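Local atomic coordinates of alpha-1,4-endofucoidanase (Mariniflexile fucanivorans, PDB entry 6DLH), a protein that hydrolyses alpha-1,4-linked fucoidan from within the chain, as a retaining endo-acting glycoside hydrolase of family GH107. Residues A[53-57]-A[163-167]; A[105-109]-A[168-172]. Residues are numbered along the deposited sequence.

In the fold
Both contacts lie in the N-terminal catalytic part of the chain, apart from the Ig-like domains that follow it. Their centres are about 11 Å apart. Along the chain the order is 53-57, 105-109, 163-167, 168-172, so the two pairings cross. Segments 163-167 and 168-172 adjoin: the loop after strand 143-149 makes contact 1, and the start of helix 168-176 makes contact 2. Strands 46-49, 80-84 and 143-149 are neighbours in the parallel sheet, and the loops following them meet here. One excursion after strand 143-149 is thus packed against those after the two strands before it. Both lie away from the bound calcium ions.

Contact 1: A[53-57]-A[163-167]; sequences ERTFN and ADYPD
Two irregular loops meet here, with Phe56 and Asp164 in closest register (CA to CA 7.6 Å). Segment 53-57 turns through positive phi at Arg54 (57/69) and Asn57 (63/43), with extended Phe56 (-77/165) before the latter. Across from it, Asp164 (-121/-27) comes first among the touching residues. Its CB points toward the other loop, and chi1 is m. CB sits over one face of the Phe56 ring, 3.9 Å from the centroid and 17° off the normal, a CH-pi contact. Asp164 OD1 forms a long salt bridge with Arg54 NH2 at 3.5 Å; Arg54 also pairs through NE with Glu390. The backbone O of Asp164 accepts a nearly straight hydrogen bond from Asn57 ND2 (3.0 Å, 172°), while Asn57 OD1 bonds to the amide of Leu119. Tyr165 (-138/57, chi1 p) follows. Its ring lies oblique to that of Phe56, with centroids 5.8 Å apart and planes at 50°; Tyr165 CE1 is 3.8 Å from Phe56 CD2. Tyr165 OH bonds to Ile90 O. Pro166 and Asp167 lead away, Asp167 taking the N-cap position of the next helix. This is loop-to-loop packing around a buried phenylalanine. It joins the loop between strand 46-49 and helix 66-71 to the loop between strand 143-149 and helix 168-176.

Contact 2: A[105-109]-A[168-172]; sequences LWQGD and VSARW
Leu105 and Arg171 dominate this contact and are nearest in register, CA to CA 6.1 Å. Segment 168-172 is helical. Segment 105-109 leaves helix 100-104 and folds into a type I' turn from Trp106 to Asp109, with positive phi at Gln107 (66/15) and Gly108 (74/18). Arg171 points toward the turn with an extended side chain (chi1 m, then chi2 and chi3 t). Its NH2 donates to Leu105 O at 2.9 Å (147°) and, weakly, to Trp106 O at 2.9 Å (126°). Asp109, also pointing across with chi1 m, forms a salt bridge: its OD2 receives both Arg171 NH1 and Arg171 NH2, at 2.7 Å each. These three oxygens lie near the guanidinium plane, whereas Gln107 OE1 lies over one face, 3.2 Å from Arg171 NH2, without a hydrogen bond. Arg171 NH1 has a second acidic partner in Asp167. Leu105 supplies the apolar half. Its chi1 lies between wells at -94°. Leu105 CD2 reaches the helix, 3.8 Å from Val168 CG1, 3.7 Å from Trp172 CB and 3.4 Å from Val168 O. Within the turn, Trp106 points away and its NE1 donates to Asp109 O at 3.0 Å (153°). One arginine thus binds the carbonyls at a helix exit and a turn aspartate together. The contact ties the loop between helices 100-104 and 129-139 to the first turn of helix 168-176, whose Trp172 also packs on helix 198-216.

Contact 1: A[53-57]-A[163-167]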
# COMPACT_ATOMS: atom_id res chain seq x y z
N GLU A 53 -0.33 7.13 0.56
CA GLU A 53 0.05 8.12 -0.43
C GLU A 53 1.56 8.35 -0.41
O GLU A 53 2.23 8.04 0.58
CB GLU A 53 -0.71 9.42 -0.17
CG GLU A 53 -2.20 9.30 -0.45
CD GLU A 53 -2.99 10.57 -0.22
OE1 GLU A 53 -2.40 11.66 -0.35
OE2 GLU A 53 -4.20 10.47 0.11
N ARG A 54 2.06 8.92 -1.51
CA ARG A 54 3.45 9.29 -1.72
C ARG A 54 4.32 8.05 -1.53
O ARG A 54 5.04 7.94 -0.55
CB ARG A 54 3.83 10.48 -0.83
CG ARG A 54 2.84 11.63 -0.92
CD ARG A 54 3.22 12.95 -0.27
NE ARG A 54 4.32 13.62 -0.95
CZ ARG A 54 4.22 14.31 -2.09
NH1 ARG A 54 3.05 14.48 -2.68
NH2 ARG A 54 5.31 14.81 -2.65
N THR A 55 4.21 7.10 -2.47
CA THR A 55 4.72 5.75 -2.26
C THR A 55 6.11 5.59 -2.86
O THR A 55 6.73 4.54 -2.67
CB THR A 55 3.81 4.70 -2.91
OG1 THR A 55 3.84 4.94 -4.32
CG2 THR A 55 2.38 4.74 -2.40
N PHE A 56 6.59 6.62 -3.57
CA PHE A 56 7.78 6.56 -4.42
C PHE A 56 9.06 6.58 -3.58
O PHE A 56 9.03 6.94 -2.41
CB PHE A 56 7.77 7.76 -5.36
CG PHE A 56 7.38 9.05 -4.69
CD1 PHE A 56 8.22 9.66 -3.77
CD2 PHE A 56 6.16 9.65 -4.96
CE1 PHE A 56 7.85 10.84 -3.14
CE2 PHE A 56 5.79 10.83 -4.33
CZ PHE A 56 6.64 11.43 -3.42
N ASN A 57 10.18 6.22 -4.22
CA ASN A 57 11.53 6.46 -3.73
C ASN A 57 11.76 5.71 -2.42
O ASN A 57 12.32 6.27 -1.48
CB ASN A 57 11.84 7.95 -3.60
CG ASN A 57 11.87 8.66 -4.94
OD1 ASN A 57 12.18 8.05 -5.96
ND2 ASN A 57 11.52 9.94 -4.93
N ALA A 163 8.71 16.59 -9.16
CA ALA A 163 9.98 16.83 -8.49
C ALA A 163 10.42 15.65 -7.61
O ALA A 163 11.34 15.81 -6.82
CB ALA A 163 9.89 18.11 -7.69
N ASP A 164 9.77 14.49 -7.76
CA ASP A 164 10.14 13.30 -7.01
C ASP A 164 10.53 12.17 -7.96
O ASP A 164 11.30 11.29 -7.60
CB ASP A 164 9.06 12.89 -6.00
CG ASP A 164 9.01 13.79 -4.78
OD1 ASP A 164 8.15 14.70 -4.76
OD2 ASP A 164 9.83 13.59 -3.87
N TYR A 165 9.98 12.22 -9.18
CA TYR A 165 10.34 11.30 -10.25
C TYR A 165 10.45 12.11 -11.55
O TYR A 165 9.80 11.78 -12.54
CB TYR A 165 9.36 10.12 -10.32
CG TYR A 165 7.92 10.49 -10.04
CD1 TYR A 165 7.47 10.66 -8.73
CD2 TYR A 165 7.01 10.68 -11.07
CE1 TYR A 165 6.16 11.02 -8.46
CE2 TYR A 165 5.69 11.03 -10.81
CZ TYR A 165 5.26 11.20 -9.50
OH TYR A 165 3.98 11.56 -9.23
N PRO A 166 11.31 13.16 -11.59
CA PRO A 166 11.27 14.18 -12.64
C PRO A 166 11.26 13.71 -14.09
O PRO A 166 10.68 14.39 -14.94
CB PRO A 166 12.51 15.05 -12.35
CG PRO A 166 12.74 14.88 -10.87
CD PRO A 166 12.38 13.43 -10.61
N ASP A 167 11.88 12.56 -14.38
CA ASP A 167 11.99 12.14 -15.77
C ASP A 167 11.77 10.64 -15.94
O ASP A 167 12.31 10.04 -16.87
CB ASP A 167 13.29 12.64 -16.43
CG ASP A 167 14.48 12.77 -15.50
OD1 ASP A 167 14.95 11.72 -15.00
OD2 ASP A 167 14.92 13.92 -15.26

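Contact 2: A[105-109]-A[168-172]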
# COMPACT_ATOMS: atom_id res chain seq x y z
N LEU A 105 14.38 2.15 -14.73
CA LEU A 105 14.07 3.55 -14.99
C LEU A 105 14.65 4.43 -13.89
O LEU A 105 14.79 5.64 -14.06
CB LEU A 105 12.55 3.72 -15.03
CG LEU A 105 11.88 3.64 -16.40
CD1 LEU A 105 11.78 2.20 -16.89
CD2 LEU A 105 10.50 4.26 -16.34
N TRP A 106 14.95 3.83 -12.73
CA TRP A 106 15.54 4.54 -11.61
C TRP A 106 16.92 5.08 -12.01
O TRP A 106 17.15 6.28 -11.93
CB TRP A 106 15.60 3.65 -10.37
CG TRP A 106 16.30 4.26 -9.19
CD1 TRP A 106 16.40 5.58 -8.88
CD2 TRP A 106 16.95 3.54 -8.12
NE1 TRP A 106 17.10 5.75 -7.71
CE2 TRP A 106 17.44 4.51 -7.22
CE3 TRP A 106 17.18 2.19 -7.85
CZ2 TRP A 106 18.15 4.16 -6.06
CZ3 TRP A 106 17.88 1.84 -6.71
CH2 TRP A 106 18.35 2.82 -5.83
N GLN A 107 17.81 4.16 -12.41
CA GLN A 107 19.19 4.45 -12.78
C GLN A 107 19.97 4.94 -11.56
O GLN A 107 21.06 5.50 -11.71
CB GLN A 107 19.26 5.42 -13.97
CG GLN A 107 18.89 4.78 -15.31
CD GLN A 107 18.70 5.76 -16.44
OE1 GLN A 107 18.95 6.96 -16.32
NE2 GLN A 107 18.23 5.24 -17.57
N GLY A 108 19.41 4.72 -10.37
CA GLY A 108 20.12 4.94 -9.11
C GLY A 108 20.29 6.41 -8.75
O GLY A 108 21.13 6.74 -7.91
N ASP A 109 19.50 7.30 -9.37
CA ASP A 109 19.64 8.73 -9.15
C ASP A 109 19.29 9.05 -7.70
O ASP A 109 18.46 8.37 -7.09
CB ASP A 109 18.82 9.55 -10.15
CG ASP A 109 18.92 9.07 -11.59
OD1 ASP A 109 20.04 8.71 -12.01
OD2 ASP A 109 17.87 9.04 -12.27
N VAL A 168 10.94 10.05 -15.07
CA VAL A 168 10.57 8.65 -15.19
C VAL A 168 9.66 8.46 -16.41
O VAL A 168 9.77 7.47 -17.12
CB VAL A 168 9.92 8.11 -13.91
CG1 VAL A 168 8.98 6.94 -14.18
CG2 VAL A 168 10.96 7.70 -12.88
N SER A 169 8.75 9.43 -16.62
CA SER A 169 7.82 9.36 -17.75
C SER A 169 8.61 9.34 -19.06
O SER A 169 8.39 8.47 -19.91
CB SER A 169 6.81 10.49 -17.70
OG SER A 169 5.79 10.22 -16.75
N ALA A 170 9.55 10.29 -19.18
CA ALA A 170 10.48 10.36 -20.30
C ALA A 170 11.15 9.01 -20.53
O ALA A 170 11.08 8.46 -21.63
CB ALA A 170 11.50 11.45 -20.06
N ARG A 171 11.74 8.45 -19.47
CA ARG A 171 12.56 7.25 -19.59
C ARG A 171 11.72 6.04 -19.97
O ARG A 171 12.22 5.13 -20.64
CB ARG A 171 13.38 7.00 -18.31
CG ARG A 171 14.48 8.03 -18.06
CD ARG A 171 15.29 7.69 -16.82
NE ARG A 171 16.03 8.83 -16.31
CZ ARG A 171 16.66 8.87 -15.14
NH1 ARG A 171 17.33 9.96 -14.78
NH2 ARG A 171 16.63 7.83 -14.33
N TRP A 172 10.46 6.02 -19.52
CA TRP A 172 9.58 4.91 -19.87
C TRP A 172 9.35 4.87 -21.37
O TRP A 172 9.46 3.81 -21.99
CB TRP A 172 8.24 5.00 -19.11
CG TRP A 172 7.15 4.17 -19.72
CD1 TRP A 172 5.97 4.63 -20.25
CD2 TRP A 172 7.12 2.74 -19.88
NE1 TRP A 172 5.21 3.58 -20.70
CE2 TRP A 172 5.89 2.41 -20.50
CE3 TRP A 172 8.00 1.70 -19.54
CZ2 TRP A 172 5.53 1.10 -20.79
CZ3 TRP A 172 7.64 0.40 -19.84
CH2 TRP A 172 6.42 0.11 -20.45